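Local coordinates for protein excinuclease ABC, subunit A. (PDB 2VF7) that probably recognises damaged DNA in excision repair, as a UvrA-family ABC ATPase that binds zinc and adenine nucleotides, at residues Glu418-Leu421 / Ser422-Asn426; Arg774-Val777 / Lys778-Asp781. The protein carries 1 engineered substitution. All coordinates share one frame; numbering follows the deposited sequence. Where two conformers were deposited one is given.

From the N terminus, the chain first reaches interaction 1, in helix 417-428. It reaches interaction 2, in helix 766-781, much later. Each contact joins consecutive turns of one helix, so neither closes a loop. The two follow in series and neither nest nor cross. Their centres lie about 37 Å apart and their nearest atoms about 23 Å apart, without touching. They are nevertheless counterparts. Helix 417-428 connects strands 402-406 and 433-437, and helix 766-781 connects strands 753-758 and 785-789. Both are beta-alpha-beta units of six-stranded sheets with the same strand order. This fits the two ABC ATPase modules of a UvrA protein.

Interaction 1 (Glu418-Leu421 / Ser422-Asn426); sequences EALL and SALEN
The flat groups are peptide carbonyls of E418, L420 and L421, each met by an N-H one turn further on. They lie in helix 417-428, the crossover helix between parallel strands 402-406 and 433-437 of an ABC-type nucleotide-binding fold. S422 N stands above the face of the E418 carbonyl, 45° out of its plane, at 3.1 Å from E418 O. L424 N comes closer to the plane of the L420 carbonyl, tilted 15° from it, with 3.1 Å to L420 O. E425 N bonds to L421 O at 3.2 Å. A423 N is held less firmly. It is shared between A419 O and L420 O, and both bonds are weak.

The side chains follow the helix surface. L420 and L424 are buried on one side and meet through L420 CG and L424 CD1 at 4.4 Å. L420 also touches P408, in the loop after strand 402-406, while A423 packs on L394. E418 OE1 makes a salt bridge with R446. The long, weak ion pairs of E425 with K428 and R429 are doubtful, because its side chain has two conformers. In L424, CG stands opposite the carbonyl carbon (chi1 -64°). This brings L424 CG back against the preceding turn, 3.4 Å from L420 O.

Interaction 2 (Arg774-Val777 / Lys778-Asp781); sequences RQLV and KLVD
K778 and Q775 make a local side-chain contact one turn apart in helix 766-781, between strands 753-758 and 785-789. The two chains run side by side. K778 bends at chi3 (-100°), and its CE comes within 3.1 Å of Q775 OE1. K778 NZ makes a salt bridge with E716, and Q775 NE2 bonds to R771 O.

Backbone bonds join the two turns. D781 N bonds to V777 O at 3.0 Å. K778 N and L779 N bond to R774 O and Q775 O. V780 N is held only weakly, by L776 O and V777 O together. V780 CG2 also presses against L776 O, at 3.2 Å.

On the buried side, L776 CD2 and L779 CD2 lie 4.3 Å apart. L776 packs on L757, and L779 reaches Y755 and V786. On another side, V777 and D781 run alongside each other, with V777 CG1 3.7 Å from D781 OD2. A helix with L776, L779 and V780 on the sheet and R774, K778 and D781 exposed fits the beta-alpha-beta crossover of an ABC ATPase module.

Interaction 1 (Glu418-Leu421 / Ser422-Asn426)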
loop_
_atom_site.group_PDB
_atom_site.type_symbol
_atom_site.label_atom_id
_atom_site.label_comp_id
_atom_site.label_asym_id
_atom_site.label_seq_id
_atom_site.Cartn_x
_atom_site.Cartn_y
_atom_site.Cartn_z
ATOM N N GLU A 418 -11.900 23.706 -27.025
ATOM C CA GLU A 418 -12.126 22.637 -28.009
ATOM C C GLU A 418 -11.057 21.543 -27.989
ATOM O O GLU A 418 -11.340 20.390 -28.311
ATOM C CB GLU A 418 -12.264 23.228 -29.405
ATOM C CG GLU A 418 -13.682 23.144 -29.971
ATOM C CD GLU A 418 -14.744 23.900 -29.152
ATOM O OE1 GLU A 418 -15.905 23.949 -29.616
ATOM O OE2 GLU A 418 -14.437 24.452 -28.067
ATOM N N ALA A 419 -9.840 21.909 -27.591
ATOM C CA ALA A 419 -8.744 20.954 -27.432
ATOM C C ALA A 419 -8.916 20.139 -26.149
ATOM O O ALA A 419 -8.559 18.954 -26.097
ATOM C CB ALA A 419 -7.412 21.682 -27.427
ATOM N N LEU A 420 -9.450 20.781 -25.114
ATOM C CA LEU A 420 -9.824 20.097 -23.885
ATOM C C LEU A 420 -11.049 19.183 -24.094
ATOM O O LEU A 420 -11.030 18.013 -23.721
ATOM C CB LEU A 420 -10.080 21.119 -22.768
ATOM C CG LEU A 420 -10.842 20.641 -21.519
ATOM C CD1 LEU A 420 -9.905 19.919 -20.554
ATOM C CD2 LEU A 420 -11.610 21.777 -20.843
ATOM N N LEU A 421 -12.104 19.726 -24.694
ATOM C CA LEU A 421 -13.323 18.967 -25.001
ATOM C C LEU A 421 -13.074 17.724 -25.846
ATOM O O LEU A 421 -13.731 16.698 -25.661
ATOM C CB LEU A 421 -14.361 19.865 -25.680
ATOM C CG LEU A 421 -15.221 20.709 -24.733
ATOM C CD1 LEU A 421 -16.135 21.659 -25.494
ATOM C CD2 LEU A 421 -16.038 19.856 -23.734
ATOM N N SER A 422 -12.118 17.835 -26.766
ATOM C CA SER A 422 -11.752 16.765 -27.688
ATOM C C SER A 422 -10.947 15.634 -27.030
ATOM O O SER A 422 -11.052 14.475 -27.437
ATOM C CB SER A 422 -11.010 17.361 -28.889
ATOM O OG SER A 422 -9.952 16.524 -29.306
ATOM N N ALA A 423 -10.151 15.975 -26.018
ATOM C CA ALA A 423 -9.388 14.998 -25.238
ATOM C C ALA A 423 -10.262 14.251 -24.249
ATOM O O ALA A 423 -9.947 13.131 -23.889
ATOM C CB ALA A 423 -8.263 15.671 -24.513
ATOM N N LEU A 424 -11.340 14.885 -23.796
ATOM C CA LEU A 424 -12.319 14.255 -22.907
ATOM C C LEU A 424 -13.200 13.252 -23.659
ATOM O O LEU A 424 -13.535 12.206 -23.124
ATOM C CB LEU A 424 -13.188 15.314 -22.213
ATOM C CG LEU A 424 -12.545 16.310 -21.234
ATOM C CD1 LEU A 424 -13.572 17.342 -20.735
ATOM C CD2 LEU A 424 -11.879 15.619 -20.062
ATOM N N GLU A 425 -13.562 13.570 -24.900
ATOM C CA GLU A 425 -14.334 12.657 -25.748
ATOM C C GLU A 425 -13.500 11.451 -26.135
ATOM O O GLU A 425 -14.010 10.329 -26.139
ATOM C CB GLU A 425 -14.883 13.365 -26.987
ATOM C CG GLU A 425 -15.396 12.435 -28.130
ATOM C CD GLU A 425 -16.817 11.888 -27.917
ATOM O OE1 GLU A 425 -17.456 12.203 -26.884
ATOM O OE2 GLU A 425 -17.302 11.131 -28.791
ATOM N N ASN A 426 -12.216 11.668 -26.424
ATOM C CA ASN A 426 -11.321 10.552 -26.753
ATOM C C ASN A 426 -11.138 9.618 -25.575
ATOM O O ASN A 426 -11.089 8.403 -25.750
ATOM C CB ASN A 426 -9.952 11.031 -27.228
ATOM C CG ASN A 426 -9.963 11.544 -28.659
ATOM O OD1 ASN A 426 -10.688 11.044 -29.532
ATOM N ND2 ASN A 426 -9.133 12.541 -28.912
#

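Interaction 2 (Arg774-Val777 / Lys778-Asp781)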
loop_
_atom_site.group_PDB
_atom_site.type_symbol
_atom_site.label_atom_id
_atom_site.label_comp_id
_atom_site.label_asym_id
_atom_site.label_seq_id
_atom_site.Cartn_x
_atom_site.Cartn_y
_atom_site.Cartn_z
ATOM N N ARG A 774 -17.762 43.199 -7.200
ATOM C CA ARG A 774 -18.202 44.375 -6.441
ATOM C C ARG A 774 -17.206 44.760 -5.353
ATOM O O ARG A 774 -17.071 45.937 -5.009
ATOM C CB ARG A 774 -19.557 44.134 -5.778
ATOM C CG ARG A 774 -20.687 43.829 -6.733
ATOM C CD ARG A 774 -22.042 44.066 -6.074
ATOM N NE ARG A 774 -22.482 42.963 -5.215
ATOM C CZ ARG A 774 -23.178 41.907 -5.636
ATOM N NH1 ARG A 774 -23.514 41.789 -6.920
ATOM N NH2 ARG A 774 -23.532 40.955 -4.769
ATOM N N GLN A 775 -16.530 43.767 -4.787
ATOM C CA GLN A 775 -15.557 44.036 -3.736
ATOM C C GLN A 775 -14.256 44.573 -4.340
ATOM O O GLN A 775 -13.584 45.412 -3.732
ATOM C CB GLN A 775 -15.301 42.800 -2.846
ATOM C CG GLN A 775 -16.519 41.885 -2.557
ATOM C CD GLN A 775 -17.740 42.602 -1.977
ATOM O OE1 GLN A 775 -17.628 43.492 -1.117
ATOM N NE2 GLN A 775 -18.927 42.191 -2.437
ATOM N N LEU A 776 -13.911 44.091 -5.535
ATOM C CA LEU A 776 -12.753 44.603 -6.266
ATOM C C LEU A 776 -12.983 46.042 -6.694
ATOM O O LEU A 776 -12.047 46.830 -6.709
ATOM C CB LEU A 776 -12.403 43.722 -7.480
ATOM C CG LEU A 776 -11.887 42.293 -7.225
ATOM C CD1 LEU A 776 -11.459 41.608 -8.501
ATOM C CD2 LEU A 776 -10.752 42.244 -6.204
ATOM N N VAL A 777 -14.227 46.378 -7.037
ATOM C CA VAL A 777 -14.631 47.768 -7.295
ATOM C C VAL A 777 -14.409 48.650 -6.057
ATOM O O VAL A 777 -13.822 49.724 -6.155
ATOM C CB VAL A 777 -16.102 47.851 -7.764
ATOM C CG1 VAL A 777 -16.591 49.268 -7.779
ATOM C CG2 VAL A 777 -16.249 47.250 -9.155
ATOM N N LYS A 778 -14.862 48.175 -4.897
ATOM C CA LYS A 778 -14.691 48.903 -3.638
ATOM C C LYS A 778 -13.253 49.305 -3.382
ATOM O O LYS A 778 -12.975 50.468 -3.111
ATOM C CB LYS A 778 -15.236 48.103 -2.445
ATOM C CG LYS A 778 -16.723 48.310 -2.235
ATOM C CD LYS A 778 -17.182 47.932 -0.837
ATOM C CE LYS A 778 -17.836 46.557 -0.811
ATOM N NZ LYS A 778 -18.775 46.428 0.358
ATOM N N LEU A 779 -12.332 48.357 -3.492
ATOM C CA LEU A 779 -10.940 48.643 -3.147
ATOM C C LEU A 779 -10.197 49.543 -4.175
ATOM O O LEU A 779 -9.188 50.166 -3.837
ATOM C CB LEU A 779 -10.183 47.356 -2.759
ATOM C CG LEU A 779 -9.562 46.414 -3.785
ATOM C CD1 LEU A 779 -8.206 46.971 -4.174
ATOM C CD2 LEU A 779 -9.405 45.016 -3.231
ATOM N N VAL A 780 -10.725 49.643 -5.397
ATOM C CA VAL A 780 -10.210 50.587 -6.403
ATOM C C VAL A 780 -10.785 51.994 -6.163
ATOM O O VAL A 780 -10.123 53.006 -6.419
ATOM C CB VAL A 780 -10.514 50.103 -7.856
ATOM C CG1 VAL A 780 -10.014 51.094 -8.889
ATOM C CG2 VAL A 780 -9.891 48.740 -8.114
ATOM N N ASP A 781 -12.022 52.045 -5.671
ATOM C CA ASP A 781 -12.627 53.285 -5.169
ATOM C C ASP A 781 -11.805 53.885 -4.033
ATOM O O ASP A 781 -11.789 55.105 -3.847
ATOM C CB ASP A 781 -14.050 53.028 -4.663
ATOM C CG ASP A 781 -15.050 52.874 -5.788
ATOM O OD1 ASP A 781 -14.799 53.418 -6.888
ATOM O OD2 ASP A 781 -16.087 52.207 -5.559
#